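Local coordinates for protein halotolerant alpha-type carbonic anhydrase (dCA II) (PDB 1Y7W) that probably catalyses the reversible, zinc-dependent hydration of carbon dioxide to bicarbonate as a salt-tolerant algal alpha-type carbonic anhydrase, at residues A[69-78]-A[111-119]; A[221-229]-A[283-291]. All blocks are in the same frame, centred on the assembly; numbering follows the deposited sequence.

Contact 1: residues A[69-78]-A[111-119]; sequences GTSAVSLNGL and NLPTIEIGG
S71 and N76 each send a side chain across to the backbone of 111-119, and between them V73 packs on I115. The hydroxyl OG of S71 accepts the amide of E116, N to OG 2.9 Å, and donates back to its own neighbour's carbonyl, A72 O. With chi1 at 67°, OG sits between the backbone N and the carbonyl carbon of S71, and this lets one atom serve both bonds. S71 N donates in turn to E116 O, so E116 is gripped at both its N-H and its C=O. The carboxamide of N76 works at the other end: ND2 reaches L112 O at 2.8 Å, the acceptor lying close to the amide plane but the donor tilted 24° from the carbonyl plane. A water joins the same ND2 to T114 OG1.

Apolar contacts run alongside. V73 CG2 meets I115 CG1 at 3.6 Å, the two side chains crossing obliquely, while the side chains of L78 and P113 cross at about a right angle, L78 CD1 lying 3.8 Å from P113 CG. Behind them, F124 of strand 120-133 and H243 of strand 240-251 touch I115.

Backbone bonds fix the register. S74 and T114 exchange a pair, S74 N to T114 O being 2.8 Å, and G77 N donates to N111 O. G118 N closes the far end on G69 O. Between T70 and S74 the register slips by one residue, and the S71 hydroxyl stands in for a main-chain acceptor where the ladder is interrupted. The loop 69-78 is thereby fastened along strand 114-117, an outermost strand of the sheet, and two backbone groups, E116 N and L112 O, are paired through the side chains of S71 and N76 and not through a regular ladder.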
loop_
_atom_site.group_PDB
_atom_site.type_symbol
_atom_site.label_atom_id
_atom_site.label_comp_id
_atom_site.label_asym_id
_atom_site.label_seq_id
_atom_site.Cartn_x
_atom_site.Cartn_y
_atom_site.Cartn_z
ATOM N N GLY A 69 -22.141 -4.750 -5.303
ATOM C CA GLY A 69 -21.697 -3.403 -5.020
ATOM C C GLY A 69 -20.344 -2.904 -5.511
ATOM O O GLY A 69 -20.119 -1.720 -5.389
ATOM N N THR A 70 -19.458 -3.760 -6.035
ATOM C CA THR A 70 -18.128 -3.313 -6.478
ATOM C C THR A 70 -17.672 -4.135 -7.690
ATOM O O THR A 70 -17.735 -5.358 -7.680
ATOM C CB THR A 70 -17.080 -3.477 -5.328
ATOM O OG1 THR A 70 -17.562 -2.847 -4.150
ATOM C CG2 THR A 70 -15.697 -2.835 -5.693
ATOM N N SER A 71 -17.201 -3.451 -8.740
ATOM C CA SER A 71 -16.711 -4.134 -9.956
ATOM C C SER A 71 -15.196 -4.226 -9.861
ATOM O O SER A 71 -14.601 -3.680 -8.914
ATOM C CB SER A 71 -16.992 -3.264 -11.207
ATOM O OG SER A 71 -16.183 -2.059 -11.139
ATOM N N ALA A 72 -14.599 -4.897 -10.870
ATOM C CA ALA A 72 -13.159 -4.978 -11.074
ATOM C C ALA A 72 -12.687 -3.533 -11.270
ATOM O O ALA A 72 -13.481 -2.674 -11.655
ATOM C CB ALA A 72 -12.842 -5.720 -12.385
ATOM N N VAL A 73 -11.405 -3.268 -11.021
ATOM C CA VAL A 73 -10.884 -1.928 -11.294
ATOM C C VAL A 73 -10.460 -1.895 -12.764
ATOM O O VAL A 73 -10.027 -2.915 -13.323
ATOM C CB VAL A 73 -9.668 -1.579 -10.413
ATOM C CG1 VAL A 73 -8.536 -2.544 -10.664
ATOM C CG2 VAL A 73 -9.221 -0.068 -10.676
ATOM N N SER A 74 -10.727 -0.769 -13.428
ATOM C CA SER A 74 -10.218 -0.566 -14.788
ATOM C C SER A 74 -8.918 0.229 -14.469
ATOM O O SER A 74 -8.983 1.409 -14.105
ATOM C CB SER A 74 -11.172 0.312 -15.629
ATOM O OG SER A 74 -12.294 -0.467 -16.051
ATOM N N LEU A 75 -7.778 -0.425 -14.623
ATOM C CA LEU A 75 -6.488 0.155 -14.283
ATOM C C LEU A 75 -6.131 1.377 -15.129
ATOM O O LEU A 75 -5.384 2.235 -14.656
ATOM C CB LEU A 75 -5.376 -0.912 -14.364
ATOM C CG LEU A 75 -5.461 -2.041 -13.323
ATOM C CD1 LEU A 75 -4.436 -3.166 -13.639
ATOM C CD2 LEU A 75 -5.182 -1.431 -11.906
ATOM N N ASN A 76 -6.666 1.438 -16.359
ATOM C CA ASN A 76 -6.431 2.555 -17.254
ATOM C C ASN A 76 -4.952 2.991 -17.294
ATOM O O ASN A 76 -4.094 2.121 -17.553
ATOM C CB ASN A 76 -7.400 3.653 -16.871
ATOM C CG ASN A 76 -8.843 3.265 -17.224
ATOM O OD1 ASN A 76 -9.042 2.447 -18.121
ATOM N ND2 ASN A 76 -9.811 3.841 -16.571
ATOM N N GLY A 77 -4.678 4.262 -16.982
ATOM C CA GLY A 77 -3.322 4.789 -17.043
ATOM C C GLY A 77 -2.307 4.077 -16.178
ATOM O O GLY A 77 -1.119 4.169 -16.489
ATOM N N LEU A 78 -2.724 3.412 -15.086
ATOM C CA LEU A 78 -1.738 2.675 -14.266
ATOM C C LEU A 78 -1.134 1.515 -15.037
ATOM O O LEU A 78 -0.004 1.143 -14.785
ATOM C CB LEU A 78 -2.398 2.104 -12.997
ATOM C CG LEU A 78 -3.029 3.159 -12.107
ATOM C CD1 LEU A 78 -3.774 2.449 -10.944
ATOM C CD2 LEU A 78 -2.016 4.125 -11.603
ATOM N N ASN A 111 -6.435 9.754 -17.529
ATOM C CA ASN A 111 -6.356 8.297 -17.646
ATOM C C ASN A 111 -6.468 7.612 -16.307
ATOM O O ASN A 111 -5.862 6.575 -16.077
ATOM C CB ASN A 111 -5.039 7.920 -18.316
ATOM C CG ASN A 111 -4.894 8.572 -19.672
ATOM O OD1 ASN A 111 -5.706 8.302 -20.554
ATOM N ND2 ASN A 111 -3.880 9.447 -19.847
ATOM N N LEU A 112 -7.284 8.184 -15.440
ATOM C CA LEU A 112 -7.444 7.652 -14.086
ATOM C C LEU A 112 -8.140 6.283 -14.072
ATOM O O LEU A 112 -8.986 5.976 -14.925
ATOM C CB LEU A 112 -8.254 8.615 -13.273
ATOM C CG LEU A 112 -7.572 9.994 -13.039
ATOM C CD1 LEU A 112 -8.506 10.844 -12.180
ATOM C CD2 LEU A 112 -6.228 9.827 -12.322
ATOM N N PRO A 113 -7.771 5.433 -13.110
ATOM C CA PRO A 113 -8.421 4.118 -13.047
ATOM C C PRO A 113 -9.842 4.348 -12.555
ATOM O O PRO A 113 -10.113 5.360 -11.904
ATOM C CB PRO A 113 -7.558 3.350 -12.000
ATOM C CG PRO A 113 -6.971 4.456 -11.143
ATOM C CD PRO A 113 -6.628 5.527 -12.178
ATOM N N THR A 114 -10.762 3.427 -12.866
ATOM C CA THR A 114 -12.121 3.582 -12.371
ATOM C C THR A 114 -12.631 2.295 -11.704
ATOM O O THR A 114 -12.188 1.191 -12.008
ATOM C CB THR A 114 -13.155 3.917 -13.510
ATOM O OG1 THR A 114 -13.208 2.823 -14.435
ATOM C CG2 THR A 114 -12.719 5.169 -14.287
ATOM N N ILE A 115 -13.610 2.466 -10.835
ATOM C CA ILE A 115 -14.269 1.306 -10.222
ATOM C C ILE A 115 -15.739 1.676 -10.111
ATOM O O ILE A 115 -16.070 2.832 -9.745
ATOM C CB ILE A 115 -13.752 1.002 -8.794
ATOM C CG1 ILE A 115 -12.216 0.838 -8.829
ATOM C CG2 ILE A 115 -14.468 -0.328 -8.242
ATOM C CD1 ILE A 115 -11.598 0.659 -7.371
ATOM N N GLU A 116 -16.616 0.722 -10.427
ATOM C CA GLU A 116 -18.031 0.989 -10.302
ATOM C C GLU A 116 -18.401 0.572 -8.902
ATOM O O GLU A 116 -18.242 -0.603 -8.525
ATOM C CB GLU A 116 -18.861 0.201 -11.310
ATOM C CG GLU A 116 -20.328 0.588 -11.194
ATOM C CD GLU A 116 -21.265 -0.353 -11.943
ATOM O OE1 GLU A 116 -21.345 -1.494 -11.545
ATOM O OE2 GLU A 116 -21.925 0.053 -12.901
ATOM N N ILE A 117 -18.919 1.534 -8.151
ATOM C CA ILE A 117 -19.255 1.296 -6.758
ATOM C C ILE A 117 -20.662 1.723 -6.457
ATOM O O ILE A 117 -21.057 2.890 -6.693
ATOM C CB ILE A 117 -18.256 2.026 -5.797
ATOM C CG1 ILE A 117 -16.853 1.424 -5.948
ATOM C CG2 ILE A 117 -18.686 1.812 -4.321
ATOM C CD1 ILE A 117 -15.810 2.257 -5.263
ATOM N N GLY A 118 -21.413 0.773 -5.918
ATOM C CA GLY A 118 -22.814 1.014 -5.625
ATOM C C GLY A 118 -23.531 1.497 -6.878
ATOM O O GLY A 118 -24.373 2.393 -6.789
ATOM N N GLY A 119 -23.199 0.921 -8.036
ATOM C CA GLY A 119 -23.815 1.325 -9.287
ATOM C C GLY A 119 -23.276 2.583 -9.996
ATOM O O GLY A 119 -23.699 2.901 -11.102
HETATM O O HOH W 1 -12.579 3.313 -17.068
#

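Contact 2: residues A[221-229]-A[283-291]; sequences SLKYAGYDG and DREVYKYNY
The rings of Y224 and Y289 are turned only 13° from parallel, yet their centroids are 4.7 Å apart and each meets chiefly the rim of the other. CB of Y289 stands over one face of the Y224 ring, 3.5 Å from its centroid, in a CH-pi contact, while Y224 OH lies over a face of the Y289 ring toward its rim. That hydroxyl is hydrogen-bonded to V73 N. Were Y224 replaced by an alanine, CB of Y289 would probably lose the face it rests on and V73 N its hydroxyl partner. At the edge of the Y289 ring comes G226 N, 3.7 Å from Y289 CE1; a side chain on G226 would run into this ring. The Y291 ring is covered on both faces: CD of K223 sits over the centre of one, 4.1 Å from the centroid, and CB of K288 lies against the opposite one. Y227 meets R284 NH1 at its ring edge and stacks on W242 of strand 240-251.

The chain of R284, bent at chi3 (-73°), brings its NH1 within 2.9 Å of D228 O, the bond lying in both the carbonyl and the guanidinium plane; NH2 and NE are held by D280, Q51 and L281 carbonyls.

Y224 with Y289 and G226 with Y287 are hydrogen-bonded antiparallel pairs, A225 with K288 the non-hydrogen-bonded pair between them. Strand 224-229 lies between 240-251 and 287-289, which makes 287-289, close to the C-terminus, an outermost strand of the mixed sheet at the core of the alpha-carbonic anhydrase fold.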
loop_
_atom_site.group_PDB
_atom_site.type_symbol
_atom_site.label_atom_id
_atom_site.label_comp_id
_atom_site.label_asym_id
_atom_site.label_seq_id
_atom_site.Cartn_x
_atom_site.Cartn_y
_atom_site.Cartn_z
ATOM N N SER A 221 1.923 -9.838 -13.800
ATOM C CA SER A 221 0.613 -10.369 -14.147
ATOM C C SER A 221 -0.412 -9.473 -13.483
ATOM O O SER A 221 -0.136 -8.847 -12.449
ATOM C CB SER A 221 0.483 -11.824 -13.671
ATOM O OG SER A 221 -0.851 -12.141 -13.360
ATOM N N LEU A 222 -1.575 -9.359 -14.095
ATOM C CA LEU A 222 -2.596 -8.493 -13.531
ATOM C C LEU A 222 -3.499 -9.281 -12.604
ATOM O O LEU A 222 -4.494 -8.752 -12.138
ATOM C CB LEU A 222 -3.451 -7.882 -14.625
ATOM C CG LEU A 222 -2.655 -6.941 -15.530
ATOM C CD1 LEU A 222 -3.621 -6.318 -16.524
ATOM C CD2 LEU A 222 -1.964 -5.874 -14.704
ATOM N N LYS A 223 -3.164 -10.546 -12.341
ATOM C CA LYS A 223 -4.017 -11.332 -11.435
ATOM C C LYS A 223 -4.111 -10.707 -10.046
ATOM O O LYS A 223 -3.094 -10.437 -9.433
ATOM C CB LYS A 223 -3.457 -12.752 -11.261
ATOM C CG LYS A 223 -3.746 -13.625 -12.485
ATOM C CD LYS A 223 -3.184 -15.077 -12.326
ATOM C CE LYS A 223 -1.657 -15.126 -12.466
ATOM N NZ LYS A 223 -1.086 -16.542 -12.789
ATOM N N TYR A 224 -5.309 -10.495 -9.530
ATOM C CA TYR A 224 -5.398 -9.973 -8.171
ATOM C C TYR A 224 -6.654 -10.434 -7.420
ATOM O O TYR A 224 -7.658 -10.840 -8.011
ATOM C CB TYR A 224 -5.334 -8.422 -8.177
ATOM C CG TYR A 224 -6.598 -7.683 -8.604
ATOM C CD1 TYR A 224 -6.779 -7.266 -9.925
ATOM C CD2 TYR A 224 -7.587 -7.355 -7.677
ATOM C CE1 TYR A 224 -7.925 -6.530 -10.334
ATOM C CE2 TYR A 224 -8.757 -6.608 -8.072
ATOM C CZ TYR A 224 -8.908 -6.212 -9.400
ATOM O OH TYR A 224 -10.053 -5.543 -9.836
ATOM N N ALA A 225 -6.605 -10.279 -6.106
ATOM C CA ALA A 225 -7.711 -10.644 -5.242
ATOM C C ALA A 225 -8.315 -9.314 -4.752
ATOM O O ALA A 225 -7.587 -8.479 -4.240
ATOM C CB ALA A 225 -7.188 -11.430 -4.054
ATOM N N GLY A 226 -9.616 -9.142 -4.876
ATOM C CA GLY A 226 -10.238 -7.920 -4.410
ATOM C C GLY A 226 -11.252 -8.188 -3.297
ATOM O O GLY A 226 -11.942 -9.195 -3.319
ATOM N N TYR A 227 -11.381 -7.273 -2.339
ATOM C CA TYR A 227 -12.366 -7.484 -1.283
ATOM C C TYR A 227 -12.599 -6.135 -0.613
ATOM O O TYR A 227 -11.841 -5.148 -0.875
ATOM C CB TYR A 227 -11.845 -8.516 -0.250
ATOM C CG TYR A 227 -10.711 -8.026 0.635
ATOM C CD1 TYR A 227 -9.377 -8.027 0.207
ATOM C CD2 TYR A 227 -10.991 -7.540 1.923
ATOM C CE1 TYR A 227 -8.328 -7.573 1.027
ATOM C CE2 TYR A 227 -9.958 -7.076 2.768
ATOM C CZ TYR A 227 -8.625 -7.098 2.312
ATOM O OH TYR A 227 -7.641 -6.636 3.151
ATOM N N ASP A 228 -13.634 -6.071 0.233
ATOM C CA ASP A 228 -13.968 -4.830 0.942
ATOM C C ASP A 228 -13.224 -4.768 2.295
ATOM O O ASP A 228 -13.392 -5.652 3.147
ATOM C CB ASP A 228 -15.469 -4.746 1.195
ATOM C CG ASP A 228 -16.300 -4.551 -0.096
ATOM O OD1 ASP A 228 -17.461 -5.024 -0.089
ATOM O OD2 ASP A 228 -15.824 -3.948 -1.084
ATOM N N GLY A 229 -12.419 -3.732 2.511
ATOM C CA GLY A 229 -11.667 -3.725 3.748
ATOM C C GLY A 229 -11.494 -2.379 4.386
ATOM O O GLY A 229 -12.294 -1.486 4.200
ATOM N N ASP A 283 -17.952 -12.281 7.452
ATOM C CA ASP A 283 -18.871 -12.817 6.438
ATOM C C ASP A 283 -18.521 -12.373 4.993
ATOM O O ASP A 283 -19.285 -12.643 4.036
ATOM C CB ASP A 283 -20.307 -12.482 6.796
ATOM C CG ASP A 283 -20.550 -11.038 6.837
ATOM O OD1 ASP A 283 -21.728 -10.609 7.041
ATOM O OD2 ASP A 283 -19.554 -10.315 6.678
ATOM N N ARG A 284 -17.353 -11.750 4.830
ATOM C CA ARG A 284 -16.860 -11.342 3.508
ATOM C C ARG A 284 -16.363 -12.486 2.678
ATOM O O ARG A 284 -15.951 -13.538 3.240
ATOM C CB ARG A 284 -15.674 -10.395 3.678
ATOM C CG ARG A 284 -16.027 -9.100 4.344
ATOM C CD ARG A 284 -14.804 -8.192 4.578
ATOM N NE ARG A 284 -13.955 -8.722 5.680
ATOM C CZ ARG A 284 -12.804 -8.191 6.059
ATOM N NH1 ARG A 284 -12.324 -7.122 5.433
ATOM N NH2 ARG A 284 -12.133 -8.697 7.098
ATOM N N GLU A 285 -16.393 -12.319 1.357
ATOM C CA GLU A 285 -15.766 -13.288 0.443
ATOM C C GLU A 285 -14.670 -12.463 -0.220
ATOM O O GLU A 285 -14.665 -11.237 -0.085
ATOM C CB GLU A 285 -16.705 -13.820 -0.650
ATOM C CG GLU A 285 -17.882 -14.637 -0.149
ATOM C CD GLU A 285 -17.487 -15.993 0.399
ATOM O OE1 GLU A 285 -16.301 -16.391 0.229
ATOM O OE2 GLU A 285 -18.371 -16.675 1.010
ATOM N N VAL A 286 -13.732 -13.125 -0.894
ATOM C CA VAL A 286 -12.634 -12.423 -1.577
ATOM C C VAL A 286 -12.834 -12.889 -3.008
ATOM O O VAL A 286 -13.156 -14.039 -3.232
ATOM C CB VAL A 286 -11.268 -12.846 -0.992
ATOM C CG1 VAL A 286 -10.106 -12.026 -1.663
ATOM C CG2 VAL A 286 -11.252 -12.552 0.537
ATOM N N TYR A 287 -12.603 -12.006 -3.975
ATOM C CA TYR A 287 -12.876 -12.327 -5.383
ATOM C C TYR A 287 -11.614 -12.315 -6.227
ATOM O O TYR A 287 -10.677 -11.609 -5.910
ATOM C CB TYR A 287 -13.932 -11.309 -5.895
ATOM C CG TYR A 287 -15.121 -11.240 -4.968
ATOM C CD1 TYR A 287 -15.111 -10.416 -3.838
ATOM C CD2 TYR A 287 -16.233 -12.059 -5.181
ATOM C CE1 TYR A 287 -16.175 -10.403 -2.941
ATOM C CE2 TYR A 287 -17.298 -12.066 -4.290
ATOM C CZ TYR A 287 -17.268 -11.243 -3.187
ATOM O OH TYR A 287 -18.353 -11.190 -2.391
ATOM N N LYS A 288 -11.577 -13.144 -7.264
ATOM C CA LYS A 288 -10.430 -13.215 -8.155
ATOM C C LYS A 288 -10.673 -12.456 -9.455
ATOM O O LYS A 288 -11.678 -12.656 -10.133
ATOM C CB LYS A 288 -10.085 -14.665 -8.477
ATOM C CG LYS A 288 -11.226 -15.510 -8.991
ATOM C CD LYS A 288 -10.665 -16.868 -9.235
ATOM C CE LYS A 288 -11.716 -17.891 -9.599
ATOM N NZ LYS A 288 -10.937 -19.210 -9.759
ATOM N N TYR A 289 -9.706 -11.621 -9.806
ATOM C CA TYR A 289 -9.789 -10.798 -11.001
ATOM C C TYR A 289 -8.621 -11.092 -11.945
ATOM O O TYR A 289 -7.471 -11.271 -11.528
ATOM C CB TYR A 289 -9.780 -9.322 -10.591
ATOM C CG TYR A 289 -10.986 -8.894 -9.770
ATOM C CD1 TYR A 289 -10.979 -8.996 -8.381
ATOM C CD2 TYR A 289 -12.155 -8.457 -10.393
ATOM C CE1 TYR A 289 -12.110 -8.689 -7.637
ATOM C CE2 TYR A 289 -13.309 -8.124 -9.659
ATOM C CZ TYR A 289 -13.270 -8.248 -8.279
ATOM O OH TYR A 289 -14.353 -7.894 -7.516
ATOM N N ASN A 290 -8.934 -11.117 -13.226
ATOM C CA ASN A 290 -7.976 -11.386 -14.289
ATOM C C ASN A 290 -7.377 -12.782 -14.213
ATOM O O ASN A 290 -6.270 -12.999 -14.686
ATOM C CB ASN A 290 -6.829 -10.343 -14.318
ATOM C CG ASN A 290 -7.347 -8.908 -14.362
ATOM O OD1 ASN A 290 -8.211 -8.575 -15.167
ATOM N ND2 ASN A 290 -6.834 -8.058 -13.485
ATOM N N TYR A 291 -8.082 -13.728 -13.606
ATOM C CA TYR A 291 -7.576 -15.103 -13.550
ATOM C C TYR A 291 -8.094 -15.901 -14.773
ATOM O O TYR A 291 -8.923 -15.352 -15.553
ATOM C CB TYR A 291 -8.035 -15.824 -12.275
ATOM C CG TYR A 291 -7.189 -15.602 -11.032
ATOM C CD1 TYR A 291 -6.648 -16.695 -10.342
ATOM C CD2 TYR A 291 -6.928 -14.314 -10.535
ATOM C CE1 TYR A 291 -5.857 -16.522 -9.196
ATOM C CE2 TYR A 291 -6.152 -14.135 -9.400
ATOM C CZ TYR A 291 -5.612 -15.236 -8.729
ATOM O OH TYR A 291 -4.817 -15.084 -7.617
ATOM O OXT TYR A 291 -7.669 -17.087 -14.922
HETATM O O HOH W 2 -15.167 -8.378 0.643
#

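Contacts 1 and 2 have centres 13 Å apart and meet directly. The phenol of Y224 bridges them: its OH is 2.9 Å from V73 N, a probable hydrogen bond. A72 CA also packs on Y289 CE2, 3.5 Å away. K241 adds a second tie, bonding T70 OG1 of contact 1 and forming a salt bridge with D228 of contact 2. Both pairs involve border strands of the same sheet, 114-117 and 287-289. Neither contact supplies a zinc ligand: the side chain of Y227 stays about 10 Å from the zinc ion, held by H130, H132 and H150, and that of N111 about 6 Å from the sodium ion.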